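Sugar kinase, pfkB family (Thermotoga maritima, PDB 2AJR) probably phosphorylates a sugar phosphate such as fructose 1-phosphate at the expense of ATP, as a magnesium-binding member of the ribokinase-like carbohydrate kinases. Local coordinates at residues V17-A22 / N134-R139; N56-L61 / K91-N96; V200-L205 / K244-A249; A210-V215 / V224-K229. All blocks are in the same frame, centred on the assembly; numbering follows the deposited sequence.

Interaction 1: residues V17-A22 / N134-R139; sequences VTLNPA and NHFLRR
Val17 and Leu19 meet Phe136 in a purely apolar contact, buried where helix 130-144 packs on the central sheet of this ribokinase-like fold. Val17 belongs to strand 14-18, an inner strand that exchanges backbone hydrogen bonds with Val151 and, through Thr18, with Thr71; Leu19 lies in the loop that follows. From the helix, Phe136 points its ring toward the strand: CG lies opposite the backbone N (chi1 175°), which carries CZ far out from the helix surface. Leu19 CD2 sits over one ring face as a CH-pi contact, 4.0 Å from the centroid of the Phe136 ring and 25° off its normal. It is displaced toward the rim, so that its nearest ring atom is Phe136 CZ at 3.6 Å. The same CZ is approached obliquely by Val17 CG1 at 3.9 Å. The Phe136 ring also meets that of Phe73 of strand 68-75, and its side chain touches Leu168 of helix 164-174. The nearest CA atoms, of Leu19 and Phe136, are 9.4 Å apart, a distance a long aromatic side chain can bridge; the methyls of Val17 and Leu19 give it an apolar seat. Without the ring, as with an alanine here, Leu19 CD2 is likely to lose the face it lies on. With dispersion and the CH-pi term as its chemistry, the joint depends on close fit rather than on directed bonds.

Interaction 2: residues N56-L61 / K91-N96; sequences NVSIAL and KLITTN. With ACT (acetate ion), chain D.
Ile93 meets the backbone and side chains of helix 53-63 at Ser58 and Ile59. Its CD1 methyl lies 3.9 Å from Ser58 O and reaches toward Ile59 CG1 at 4.3 Å, while its other branch faces the serine, CG2 to Ser58 CB being 4.2 Å. The two branches divide the work because CG2 is anti to the backbone N, leaving CG1 beside that N (chi1 -53°) to carry CD1 onto the helix. A beta-branched residue suits the first position of strand 93-100, and a small serine lets the two backbones come close, with 6.6 Å between Ser58 CA and Ile93 CA. The strand completes a beta-alpha-beta crossover (strand 68-75, helix 76-89, then strand 93-100) and is the outermost of the large sheet within this chain; helix 53-63 packs against it. Further out, Ser58 OG is satisfied by Thr16 OG1 and Ser68 OG, which tie the helix to two neighbouring strands. Leu86 and Ile89 of helix 76-89 also touch Ile59. Nearer the start of the helix, Asn56 is held by Asp273 through ND2 and by Lys310 through OD1, and its ND2 gives a weak hydrogen bond of 3.3 Å to OXT of an acetate ion, probably a crystallisation component.

Interaction 3: residues V200-L205 / K244-A249; sequences VVKPDL and KNDIVA
Lys202 and Asp246 form a buried salt bridge, long at 3.5 Å from Lys202 NZ to Asp246 OD1 and weak as a hydrogen bond. The second carboxylate oxygen, Asp246 OD2, stands farther from the ammonium, 4.6 Å from Lys202 NZ, so the pairing is one-sided. The aspartate's firmer polar partner is the hydroxyl of Ser240, whose OG is hydrogen-bonded to the same OD1; one oxygen thus serves both a neutral group and a charge. Lys202 in turn makes a cation-pi contact with Tyr275 of helix 271-286. Aromatic ring and carboxylate together would be expected to make the burial of a positive charge less costly, and the lysine is likely to favour the ionised form of Asp246. A lysine suits this place because its chain can span what the backbones cannot: the CA atoms of Lys202 and Asp246 are 9.5 Å apart. Extended at chi1 (172°), the chain bends at its last torsion (chi4 64°), bringing NZ to the aspartate, which the lysine meets at about a right angle. Nearby polar ends are also occupied, Asn245 ND2 by Tyr241 O and Asp204 OD1 by the backbone N of Arg206. Between the two segments runs strand 236-241, parallel to strand 200-201 and antiparallel to strand 245-249, and Ser240 belongs to it. The bridge therefore spans the change from parallel to antiparallel strands that marks the large sheet of the ribokinase fold.

Interaction 4: residues A210-V215 / V224-K229; sequences ASFLGV and VKLAEK
A type I' beta turn, Phe212 to Val215, rests through Phe212, Leu213 and Val215 on one residue of helix 220-233, Leu226. The turn is closed by two backbone hydrogen bonds, from Phe212 N to Val215 O and from Val215 N to Phe212 O, each 2.9 Å. Glycine suits its third position: at phi 84° a side chain would be jammed against the preceding carbonyl oxygen. Leu226 CD1 approaches Phe212 CD2 obliquely at 3.5 Å, and Leu226 CD2 is nearly as close. On one face of the same ring, toward its rim, lies Leu213 CD1, which also touches Leu226 CD1 at 3.9 Å. This loop belongs to the beta-alpha-beta crossover from strand 200-201 through helix 220-233 to strand 236-241, so the connection folds back onto the helix it leads into. A chi1 of -179° extends the Phe212 ring away from its backbone, to Leu226 and also to Pro185 and Leu188 of helix 185-193; a serine there would probably part these two helices' side chains from their shared ring and leave both Leu226 methyls short of packing. At the exposed border the outer chain of Lys229 runs past the turn, with CD and NZ both 3.7 Å from Leu213 O and no hydrogen bond formed, while Leu213 N is hydrogen-bonded to Glu189 OE2.

Overall arrangement
All four contacts are buried, interaction 4 alone having an exposed touching residue, the lysine at its border. Interactions 1 and 2 pack helices on the large sheet with apolar side chains, the first through an aromatic ring, the second through an isoleucine lying on helix backbone; they touch where Arg139 CD meets Asn96 OD1 at 3.5 Å. Interaction 3 reaches the same sheet from across the chain's centre, about 25 Å from interaction 1 between centres, and differs in being a charge pair. Interaction 4, farthest from the centre, adjoins interaction 3: Ile247 and Ala249 lie on Ala227, and Pro203 on Phe212. Helix 220-233 is thus touched by both its own connecting loop and strand 245-249.

Interaction 1: residues V17-A22 / N134-R139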
loop_
_atom_site.group_PDB
_atom_site.type_symbol
_atom_site.label_atom_id
_atom_site.label_comp_id
_atom_site.label_asym_id
_atom_site.label_seq_id
_atom_site.Cartn_x
_atom_site.Cartn_y
_atom_site.Cartn_z
ATOM N N VAL A 17 -15.487 -17.631 -8.295
ATOM C CA VAL A 17 -15.962 -16.288 -8.546
ATOM C C VAL A 17 -15.434 -15.392 -7.448
ATOM O O VAL A 17 -15.651 -15.661 -6.279
ATOM C CB VAL A 17 -17.478 -16.244 -8.497
ATOM C CG1 VAL A 17 -17.983 -14.779 -8.506
ATOM C CG2 VAL A 17 -18.055 -17.081 -9.644
ATOM N N THR A 18 -14.748 -14.328 -7.832
ATOM C CA THR A 18 -14.195 -13.351 -6.892
ATOM C C THR A 18 -14.574 -11.984 -7.430
ATOM O O THR A 18 -13.862 -11.404 -8.240
ATOM C CB THR A 18 -12.655 -13.457 -6.822
ATOM O OG1 THR A 18 -12.280 -14.810 -6.536
ATOM C CG2 THR A 18 -12.090 -12.511 -5.781
ATOM N N LEU A 19 -15.716 -11.472 -7.014
ATOM C CA LEU A 19 -16.204 -10.235 -7.573
ATOM C C LEU A 19 -15.317 -9.068 -7.193
ATOM O O LEU A 19 -15.283 -8.063 -7.912
ATOM C CB LEU A 19 -17.655 -9.992 -7.162
ATOM C CG LEU A 19 -18.642 -11.014 -7.734
ATOM C CD1 LEU A 19 -20.070 -10.517 -7.589
ATOM C CD2 LEU A 19 -18.342 -11.329 -9.200
ATOM N N ASN A 20 -14.590 -9.208 -6.085
ATOM C CA ASN A 20 -13.724 -8.146 -5.567
ATOM C C ASN A 20 -12.294 -8.648 -5.290
ATOM O O ASN A 20 -11.869 -8.731 -4.148
ATOM C CB ASN A 20 -14.356 -7.562 -4.303
ATOM C CG ASN A 20 -13.871 -6.133 -3.989
ATOM O OD1 ASN A 20 -13.141 -5.522 -4.768
ATOM N ND2 ASN A 20 -14.288 -5.603 -2.829
ATOM N N PRO A 21 -11.532 -8.952 -6.343
ATOM C CA PRO A 21 -10.172 -9.440 -6.144
ATOM C C PRO A 21 -9.267 -8.418 -5.511
ATOM O O PRO A 21 -9.584 -7.232 -5.517
ATOM C CB PRO A 21 -9.666 -9.674 -7.570
ATOM C CG PRO A 21 -10.876 -9.712 -8.416
ATOM C CD PRO A 21 -11.845 -8.797 -7.772
ATOM N N ALA A 22 -8.121 -8.862 -4.998
ATOM C CA ALA A 22 -7.143 -7.927 -4.455
ATOM C C ALA A 22 -5.722 -8.405 -4.706
ATOM O O ALA A 22 -5.487 -9.593 -4.841
ATOM C CB ALA A 22 -7.387 -7.713 -2.977
ATOM N N ASN A 134 -23.621 -7.031 -16.248
ATOM C CA ASN A 134 -24.294 -7.827 -17.275
ATOM C C ASN A 134 -23.334 -8.686 -18.080
ATOM O O ASN A 134 -23.581 -9.866 -18.296
ATOM C CB ASN A 134 -25.131 -6.941 -18.203
ATOM C CG ASN A 134 -26.403 -6.452 -17.533
ATOM O OD1 ASN A 134 -26.888 -7.050 -16.556
ATOM N ND2 ASN A 134 -26.956 -5.365 -18.047
ATOM N N HIS A 135 -22.225 -8.108 -18.498
ATOM C CA HIS A 135 -21.214 -8.871 -19.203
ATOM C C HIS A 135 -20.726 -9.995 -18.326
ATOM O O HIS A 135 -20.504 -11.099 -18.804
ATOM C CB HIS A 135 -20.041 -7.989 -19.600
ATOM C CG HIS A 135 -20.362 -7.022 -20.684
ATOM N ND1 HIS A 135 -19.623 -5.881 -20.899
ATOM C CD2 HIS A 135 -21.345 -7.019 -21.617
ATOM C CE1 HIS A 135 -20.130 -5.219 -21.927
ATOM N NE2 HIS A 135 -21.174 -5.888 -22.383
ATOM N N PHE A 136 -20.568 -9.725 -17.037
ATOM C CA PHE A 136 -20.189 -10.779 -16.114
ATOM C C PHE A 136 -21.224 -11.909 -16.056
ATOM O O PHE A 136 -20.857 -13.088 -16.088
ATOM C CB PHE A 136 -19.937 -10.248 -14.695
ATOM C CG PHE A 136 -19.664 -11.342 -13.719
ATOM C CD1 PHE A 136 -18.388 -11.865 -13.589
ATOM C CD2 PHE A 136 -20.690 -11.907 -12.989
ATOM C CE1 PHE A 136 -18.121 -12.914 -12.715
ATOM C CE2 PHE A 136 -20.431 -12.963 -12.113
ATOM C CZ PHE A 136 -19.142 -13.470 -11.986
ATOM N N LEU A 137 -22.502 -11.568 -15.942
ATOM C CA LEU A 137 -23.538 -12.612 -15.776
ATOM C C LEU A 137 -23.601 -13.495 -17.007
ATOM O O LEU A 137 -23.796 -14.701 -16.921
ATOM C CB LEU A 137 -24.923 -12.001 -15.513
ATOM C CG LEU A 137 -25.093 -11.295 -14.166
ATOM C CD1 LEU A 137 -26.419 -10.497 -14.092
ATOM C CD2 LEU A 137 -24.972 -12.321 -13.050
ATOM N N ARG A 138 -23.401 -12.863 -18.150
ATOM C CA ARG A 138 -23.434 -13.518 -19.439
ATOM C C ARG A 138 -22.281 -14.533 -19.562
ATOM O O ARG A 138 -22.479 -15.643 -20.060
ATOM C CB ARG A 138 -23.368 -12.433 -20.514
ATOM C CG ARG A 138 -24.053 -12.741 -21.823
ATOM C CD ARG A 138 -23.164 -13.547 -22.733
ATOM N NE ARG A 138 -23.066 -12.933 -24.050
ATOM C CZ ARG A 138 -22.209 -11.970 -24.386
ATOM N NH1 ARG A 138 -21.344 -11.463 -23.516
ATOM N NH2 ARG A 138 -22.223 -11.499 -25.611
ATOM N N ARG A 139 -21.092 -14.168 -19.091
ATOM C CA ARG A 139 -19.944 -15.090 -19.083
ATOM C C ARG A 139 -20.086 -16.171 -18.033
ATOM O O ARG A 139 -19.631 -17.302 -18.226
ATOM C CB ARG A 139 -18.658 -14.355 -18.758
ATOM C CG ARG A 139 -18.123 -13.512 -19.840
ATOM C CD ARG A 139 -16.667 -13.206 -19.547
ATOM N NE ARG A 139 -16.086 -12.396 -20.605
ATOM C CZ ARG A 139 -14.996 -11.656 -20.480
ATOM N NH1 ARG A 139 -14.324 -11.610 -19.339
ATOM N NH2 ARG A 139 -14.578 -10.949 -21.512
#

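Interaction 2: residues N56-L61 / K91-N96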
loop_
_atom_site.group_PDB
_atom_site.type_symbol
_atom_site.label_atom_id
_atom_site.label_comp_id
_atom_site.label_asym_id
_atom_site.label_seq_id
_atom_site.Cartn_x
_atom_site.Cartn_y
_atom_site.Cartn_z
ATOM N N ASN A 56 -7.778 -17.119 -4.144
ATOM C CA ASN A 56 -6.944 -17.913 -3.238
ATOM C C ASN A 56 -7.385 -19.389 -3.305
ATOM O O ASN A 56 -6.553 -20.293 -3.203
ATOM C CB ASN A 56 -7.008 -17.421 -1.773
ATOM C CG ASN A 56 -6.395 -16.019 -1.543
ATOM O OD1 ASN A 56 -5.403 -15.612 -2.154
ATOM N ND2 ASN A 56 -6.980 -15.303 -0.595
ATOM N N VAL A 57 -8.690 -19.619 -3.477
ATOM C CA VAL A 57 -9.206 -20.987 -3.636
ATOM C C VAL A 57 -8.658 -21.608 -4.911
ATOM O O VAL A 57 -8.253 -22.760 -4.892
ATOM C CB VAL A 57 -10.749 -21.049 -3.624
ATOM C CG1 VAL A 57 -11.250 -22.420 -4.063
ATOM C CG2 VAL A 57 -11.281 -20.702 -2.242
ATOM N N SER A 58 -8.611 -20.845 -5.999
ATOM C CA SER A 58 -7.955 -21.308 -7.218
ATOM C C SER A 58 -6.484 -21.637 -6.997
ATOM O O SER A 58 -5.996 -22.666 -7.455
ATOM C CB SER A 58 -8.079 -20.275 -8.338
ATOM O OG SER A 58 -9.400 -20.244 -8.867
ATOM N N ILE A 59 -5.768 -20.765 -6.299
ATOM C CA ILE A 59 -4.357 -21.025 -6.003
ATOM C C ILE A 59 -4.262 -22.313 -5.165
ATOM O O ILE A 59 -3.531 -23.229 -5.527
ATOM C CB ILE A 59 -3.670 -19.806 -5.314
ATOM C CG1 ILE A 59 -3.597 -18.627 -6.304
ATOM C CG2 ILE A 59 -2.261 -20.168 -4.800
ATOM C CD1 ILE A 59 -3.423 -17.248 -5.662
ATOM N N ALA A 60 -5.026 -22.381 -4.078
ATOM C CA ALA A 60 -5.131 -23.592 -3.247
ATOM C C ALA A 60 -5.416 -24.877 -4.056
ATOM O O ALA A 60 -4.709 -25.877 -3.924
ATOM C CB ALA A 60 -6.202 -23.406 -2.192
ATOM N N LEU A 61 -6.450 -24.859 -4.885
ATOM C CA LEU A 61 -6.764 -26.027 -5.697
ATOM C C LEU A 61 -5.603 -26.419 -6.635
ATOM O O LEU A 61 -5.332 -27.621 -6.826
ATOM C CB LEU A 61 -8.061 -25.815 -6.484
ATOM C CG LEU A 61 -9.331 -25.790 -5.639
ATOM C CD1 LEU A 61 -10.527 -25.404 -6.502
ATOM C CD2 LEU A 61 -9.569 -27.128 -4.944
ATOM N N LYS A 91 -0.332 -23.401 -14.623
ATOM C CA LYS A 91 -1.066 -23.708 -15.856
ATOM C C LYS A 91 -2.503 -24.198 -15.551
ATOM O O LYS A 91 -3.383 -24.183 -16.413
ATOM C CB LYS A 91 -0.309 -24.765 -16.685
ATOM N N LEU A 92 -2.734 -24.640 -14.321
ATOM C CA LEU A 92 -4.025 -25.186 -13.936
ATOM C C LEU A 92 -5.142 -24.148 -13.759
ATOM O O LEU A 92 -6.322 -24.511 -13.768
ATOM C CB LEU A 92 -3.860 -26.021 -12.661
ATOM C CG LEU A 92 -2.938 -27.239 -12.796
ATOM C CD1 LEU A 92 -3.157 -28.173 -11.631
ATOM C CD2 LEU A 92 -3.193 -27.977 -14.104
ATOM N N ILE A 93 -4.777 -22.872 -13.607
ATOM C CA ILE A 93 -5.754 -21.802 -13.446
ATOM C C ILE A 93 -5.944 -21.119 -14.780
ATOM O O ILE A 93 -4.973 -20.687 -15.376
ATOM C CB ILE A 93 -5.285 -20.752 -12.440
ATOM C CG1 ILE A 93 -4.892 -21.413 -11.123
ATOM C CG2 ILE A 93 -6.389 -19.717 -12.169
ATOM C CD1 ILE A 93 -4.262 -20.464 -10.154
ATOM N N THR A 94 -7.187 -21.059 -15.253
ATOM C CA THR A 94 -7.570 -20.234 -16.397
ATOM C C THR A 94 -8.308 -19.016 -15.863
ATOM O O THR A 94 -9.164 -19.137 -14.991
ATOM C CB THR A 94 -8.519 -20.973 -17.374
ATOM O OG1 THR A 94 -7.955 -22.233 -17.737
ATOM C CG2 THR A 94 -8.763 -20.142 -18.666
ATOM N N THR A 95 -7.976 -17.839 -16.378
ATOM C CA THR A 95 -8.641 -16.622 -15.957
ATOM C C THR A 95 -9.730 -16.274 -16.960
ATOM O O THR A 95 -9.596 -16.553 -18.153
ATOM C CB THR A 95 -7.645 -15.472 -15.836
ATOM O OG1 THR A 95 -7.154 -15.121 -17.131
ATOM C CG2 THR A 95 -6.474 -15.875 -14.903
ATOM N N ASN A 96 -10.813 -15.684 -16.466
ATOM C CA ASN A 96 -11.895 -15.223 -17.329
ATOM C C ASN A 96 -12.597 -14.026 -16.674
ATOM O O ASN A 96 -13.754 -14.102 -16.259
ATOM C CB ASN A 96 -12.865 -16.376 -17.588
ATOM C CG ASN A 96 -13.953 -16.015 -18.571
ATOM O OD1 ASN A 96 -13.747 -15.213 -19.487
ATOM N ND2 ASN A 96 -15.130 -16.589 -18.376
HETATM C C ACT D . -7.930 -11.288 0.794
HETATM O O ACT D . -7.589 -10.034 0.829
HETATM O OXT ACT D . -7.033 -12.167 0.565
HETATM C CH3 ACT D . -9.350 -11.749 0.959
#

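Interaction 3: residues V200-L205 / K244-A249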
loop_
_atom_site.group_PDB
_atom_site.type_symbol
_atom_site.label_atom_id
_atom_site.label_comp_id
_atom_site.label_asym_id
_atom_site.label_seq_id
_atom_site.Cartn_x
_atom_site.Cartn_y
_atom_site.Cartn_z
ATOM N N VAL A 200 -23.001 -26.079 0.135
ATOM C CA VAL A 200 -22.079 -25.918 1.256
ATOM C C VAL A 200 -21.930 -24.429 1.568
ATOM O O VAL A 200 -21.547 -23.650 0.706
ATOM C CB VAL A 200 -20.669 -26.450 0.918
ATOM C CG1 VAL A 200 -19.739 -26.257 2.116
ATOM C CG2 VAL A 200 -20.726 -27.908 0.490
ATOM N N VAL A 201 -22.254 -24.037 2.790
ATOM C CA VAL A 201 -22.134 -22.644 3.206
ATOM C C VAL A 201 -21.134 -22.547 4.358
ATOM O O VAL A 201 -21.128 -23.379 5.273
ATOM C CB VAL A 201 -23.509 -22.020 3.600
ATOM C CG1 VAL A 201 -24.160 -22.748 4.820
ATOM C CG2 VAL A 201 -23.355 -20.540 3.873
ATOM N N LYS A 202 -20.258 -21.558 4.284
ATOM C CA LYS A 202 -19.319 -21.272 5.365
ATOM C C LYS A 202 -19.339 -19.764 5.581
ATOM O O LYS A 202 -18.665 -19.026 4.891
ATOM C CB LYS A 202 -17.914 -21.790 5.025
ATOM C CG LYS A 202 -16.855 -21.363 6.006
ATOM C CD LYS A 202 -15.758 -22.380 6.157
ATOM C CE LYS A 202 -14.538 -21.753 6.841
ATOM N NZ LYS A 202 -14.860 -21.330 8.216
ATOM N N PRO A 203 -20.166 -19.299 6.508
ATOM C CA PRO A 203 -20.282 -17.869 6.663
ATOM C C PRO A 203 -18.992 -17.251 7.175
ATOM O O PRO A 203 -18.280 -17.867 7.966
ATOM C CB PRO A 203 -21.389 -17.706 7.703
ATOM C CG PRO A 203 -22.022 -19.013 7.819
ATOM C CD PRO A 203 -21.027 -20.023 7.453
ATOM N N ASP A 204 -18.709 -16.049 6.692
ATOM C CA ASP A 204 -17.582 -15.273 7.134
ATOM C C ASP A 204 -18.066 -14.371 8.252
ATOM O O ASP A 204 -18.775 -13.408 8.010
ATOM C CB ASP A 204 -17.048 -14.431 5.986
ATOM C CG ASP A 204 -15.893 -13.543 6.404
ATOM O OD1 ASP A 204 -15.360 -13.705 7.540
ATOM O OD2 ASP A 204 -15.514 -12.691 5.574
ATOM N N LEU A 205 -17.663 -14.678 9.476
ATOM C CA LEU A 205 -18.172 -13.973 10.622
ATOM C C LEU A 205 -17.208 -12.943 11.151
ATOM O O LEU A 205 -17.552 -12.235 12.093
ATOM C CB LEU A 205 -18.535 -14.965 11.708
ATOM C CG LEU A 205 -19.660 -15.924 11.333
ATOM C CD1 LEU A 205 -19.799 -16.988 12.407
ATOM C CD2 LEU A 205 -20.984 -15.169 11.113
ATOM N N LYS A 244 -10.743 -20.982 16.450
ATOM C CA LYS A 244 -10.077 -22.254 16.091
ATOM C C LYS A 244 -10.977 -23.495 16.183
ATOM O O LYS A 244 -10.520 -24.590 16.486
ATOM C CB LYS A 244 -8.829 -22.455 16.960
ATOM C CG LYS A 244 -9.071 -22.390 18.440
ATOM C CD LYS A 244 -7.768 -22.497 19.193
ATOM C CE LYS A 244 -7.920 -22.104 20.633
ATOM N NZ LYS A 244 -8.684 -23.084 21.400
ATOM N N ASN A 245 -12.263 -23.310 15.935
ATOM C CA ASN A 245 -13.215 -24.405 15.904
ATOM C C ASN A 245 -14.261 -24.128 14.855
ATOM O O ASN A 245 -14.421 -22.988 14.396
ATOM C CB ASN A 245 -13.919 -24.563 17.240
ATOM C CG ASN A 245 -12.991 -24.411 18.405
ATOM O OD1 ASN A 245 -12.287 -25.349 18.766
ATOM N ND2 ASN A 245 -12.972 -23.208 19.001
ATOM N N ASP A 246 -14.973 -25.182 14.474
ATOM C CA ASP A 246 -16.036 -25.077 13.482
ATOM C C ASP A 246 -17.168 -26.049 13.795
ATOM O O ASP A 246 -16.949 -27.239 14.040
ATOM C CB ASP A 246 -15.485 -25.331 12.074
ATOM C CG ASP A 246 -14.664 -24.153 11.540
ATOM O OD1 ASP A 246 -15.251 -23.086 11.217
ATOM O OD2 ASP A 246 -13.431 -24.303 11.439
ATOM N N ILE A 247 -18.381 -25.517 13.797
ATOM C CA ILE A 247 -19.577 -26.316 13.937
ATOM C C ILE A 247 -19.964 -26.750 12.538
ATOM O O ILE A 247 -20.072 -25.923 11.643
ATOM C CB ILE A 247 -20.712 -25.499 14.579
ATOM C CG1 ILE A 247 -20.317 -25.097 16.003
ATOM C CG2 ILE A 247 -22.004 -26.300 14.593
ATOM C CD1 ILE A 247 -20.800 -23.747 16.409
ATOM N N VAL A 248 -20.118 -28.049 12.345
ATOM C CA VAL A 248 -20.551 -28.593 11.089
ATOM C C VAL A 248 -21.935 -29.171 11.310
ATOM O O VAL A 248 -22.105 -30.064 12.140
ATOM C CB VAL A 248 -19.597 -29.679 10.621
ATOM C CG1 VAL A 248 -20.050 -30.245 9.278
ATOM C CG2 VAL A 248 -18.185 -29.113 10.520
ATOM N N ALA A 249 -22.924 -28.635 10.600
ATOM C CA ALA A 249 -24.306 -29.105 10.698
ATOM C C ALA A 249 -24.745 -29.713 9.367
ATOM O O ALA A 249 -24.552 -29.101 8.302
ATOM C CB ALA A 249 -25.232 -27.953 11.072
#

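Interaction 4: residues A210-V215 / V224-K229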
loop_
_atom_site.group_PDB
_atom_site.type_symbol
_atom_site.label_atom_id
_atom_site.label_comp_id
_atom_site.label_asym_id
_atom_site.label_seq_id
_atom_site.Cartn_x
_atom_site.Cartn_y
_atom_site.Cartn_z
ATOM N N ALA A 210 -23.894 -7.735 13.596
ATOM C CA ALA A 210 -25.332 -7.823 13.296
ATOM C C ALA A 210 -25.922 -9.189 13.625
ATOM O O ALA A 210 -25.217 -10.181 13.639
ATOM C CB ALA A 210 -25.564 -7.522 11.820
ATOM N N SER A 211 -27.224 -9.245 13.873
ATOM C CA SER A 211 -27.925 -10.525 13.963
ATOM C C SER A 211 -27.988 -11.156 12.569
ATOM O O SER A 211 -27.980 -10.464 11.554
ATOM C CB SER A 211 -29.335 -10.366 14.555
ATOM O OG SER A 211 -30.278 -9.888 13.607
ATOM N N PHE A 212 -28.042 -12.475 12.527
ATOM C CA PHE A 212 -27.993 -13.191 11.272
ATOM C C PHE A 212 -29.067 -14.277 11.283
ATOM O O PHE A 212 -29.086 -15.118 12.178
ATOM C CB PHE A 212 -26.587 -13.767 11.084
ATOM C CG PHE A 212 -26.386 -14.527 9.800
ATOM C CD1 PHE A 212 -27.095 -14.215 8.651
ATOM C CD2 PHE A 212 -25.444 -15.543 9.736
ATOM C CE1 PHE A 212 -26.891 -14.933 7.481
ATOM C CE2 PHE A 212 -25.231 -16.259 8.558
ATOM C CZ PHE A 212 -25.952 -15.960 7.442
ATOM N N LEU A 213 -29.974 -14.225 10.310
ATOM C CA LEU A 213 -31.136 -15.123 10.248
ATOM C C LEU A 213 -31.905 -15.213 11.577
ATOM O O LEU A 213 -32.357 -16.290 11.982
ATOM C CB LEU A 213 -30.703 -16.523 9.797
ATOM C CG LEU A 213 -30.014 -16.669 8.445
ATOM C CD1 LEU A 213 -29.577 -18.109 8.275
ATOM C CD2 LEU A 213 -30.929 -16.242 7.307
ATOM N N GLY A 214 -32.031 -14.080 12.260
ATOM C CA GLY A 214 -32.740 -14.012 13.529
ATOM C C GLY A 214 -31.931 -14.399 14.754
ATOM O O GLY A 214 -32.463 -14.360 15.861
ATOM N N VAL A 215 -30.661 -14.766 14.568
ATOM C CA VAL A 215 -29.798 -15.227 15.659
ATOM C C VAL A 215 -28.783 -14.156 16.006
ATOM O O VAL A 215 -28.058 -13.672 15.136
ATOM C CB VAL A 215 -29.000 -16.526 15.290
ATOM C CG1 VAL A 215 -28.202 -17.032 16.493
ATOM C CG2 VAL A 215 -29.916 -17.622 14.786
ATOM N N VAL A 224 -24.843 -22.814 17.174
ATOM C CA VAL A 224 -25.419 -24.091 16.780
ATOM C C VAL A 224 -26.744 -23.857 16.087
ATOM O O VAL A 224 -26.981 -24.431 15.039
ATOM C CB VAL A 224 -25.544 -25.073 17.947
ATOM C CG1 VAL A 224 -26.272 -26.362 17.519
ATOM C CG2 VAL A 224 -24.156 -25.405 18.474
ATOM N N LYS A 225 -27.593 -22.996 16.634
ATOM C CA LYS A 225 -28.873 -22.700 15.975
ATOM C C LYS A 225 -28.617 -22.151 14.558
ATOM O O LYS A 225 -29.334 -22.492 13.609
ATOM C CB LYS A 225 -29.754 -21.733 16.789
ATOM C CG LYS A 225 -30.722 -22.400 17.788
ATOM N N LEU A 226 -27.589 -21.325 14.400
ATOM C CA LEU A 226 -27.289 -20.779 13.074
ATOM C C LEU A 226 -26.852 -21.875 12.084
ATOM O O LEU A 226 -27.299 -21.908 10.939
ATOM C CB LEU A 226 -26.230 -19.682 13.159
ATOM C CG LEU A 226 -25.847 -19.092 11.791
ATOM C CD1 LEU A 226 -27.029 -18.314 11.197
ATOM C CD2 LEU A 226 -24.563 -18.226 11.915
ATOM N N ALA A 227 -25.985 -22.770 12.530
ATOM C CA ALA A 227 -25.577 -23.892 11.699
ATOM C C ALA A 227 -26.791 -24.717 11.286
ATOM O O ALA A 227 -26.875 -25.159 10.155
ATOM C CB ALA A 227 -24.575 -24.754 12.422
ATOM N N GLU A 228 -27.741 -24.900 12.200
ATOM C CA GLU A 228 -28.932 -25.729 11.932
ATOM C C GLU A 228 -29.905 -25.084 10.937
ATOM O O GLU A 228 -30.414 -25.777 10.046
ATOM C CB GLU A 228 -29.654 -26.080 13.235
ATOM C CG GLU A 228 -28.886 -27.045 14.128
ATOM C CD GLU A 228 -29.645 -27.435 15.412
ATOM O OE1 GLU A 228 -30.214 -26.551 16.100
ATOM O OE2 GLU A 228 -29.655 -28.643 15.743
ATOM N N LYS A 229 -30.141 -23.770 11.081
ATOM C CA LYS A 229 -30.977 -22.992 10.139
ATOM C C LYS A 229 -30.432 -23.023 8.713
ATOM O O LYS A 229 -31.181 -23.175 7.745
ATOM C CB LYS A 229 -31.073 -21.523 10.567
ATOM C CG LYS A 229 -31.778 -21.283 11.874
ATOM C CD LYS A 229 -32.532 -19.962 11.873
ATOM C CE LYS A 229 -33.490 -19.847 13.065
ATOM N NZ LYS A 229 -34.683 -19.045 12.689
#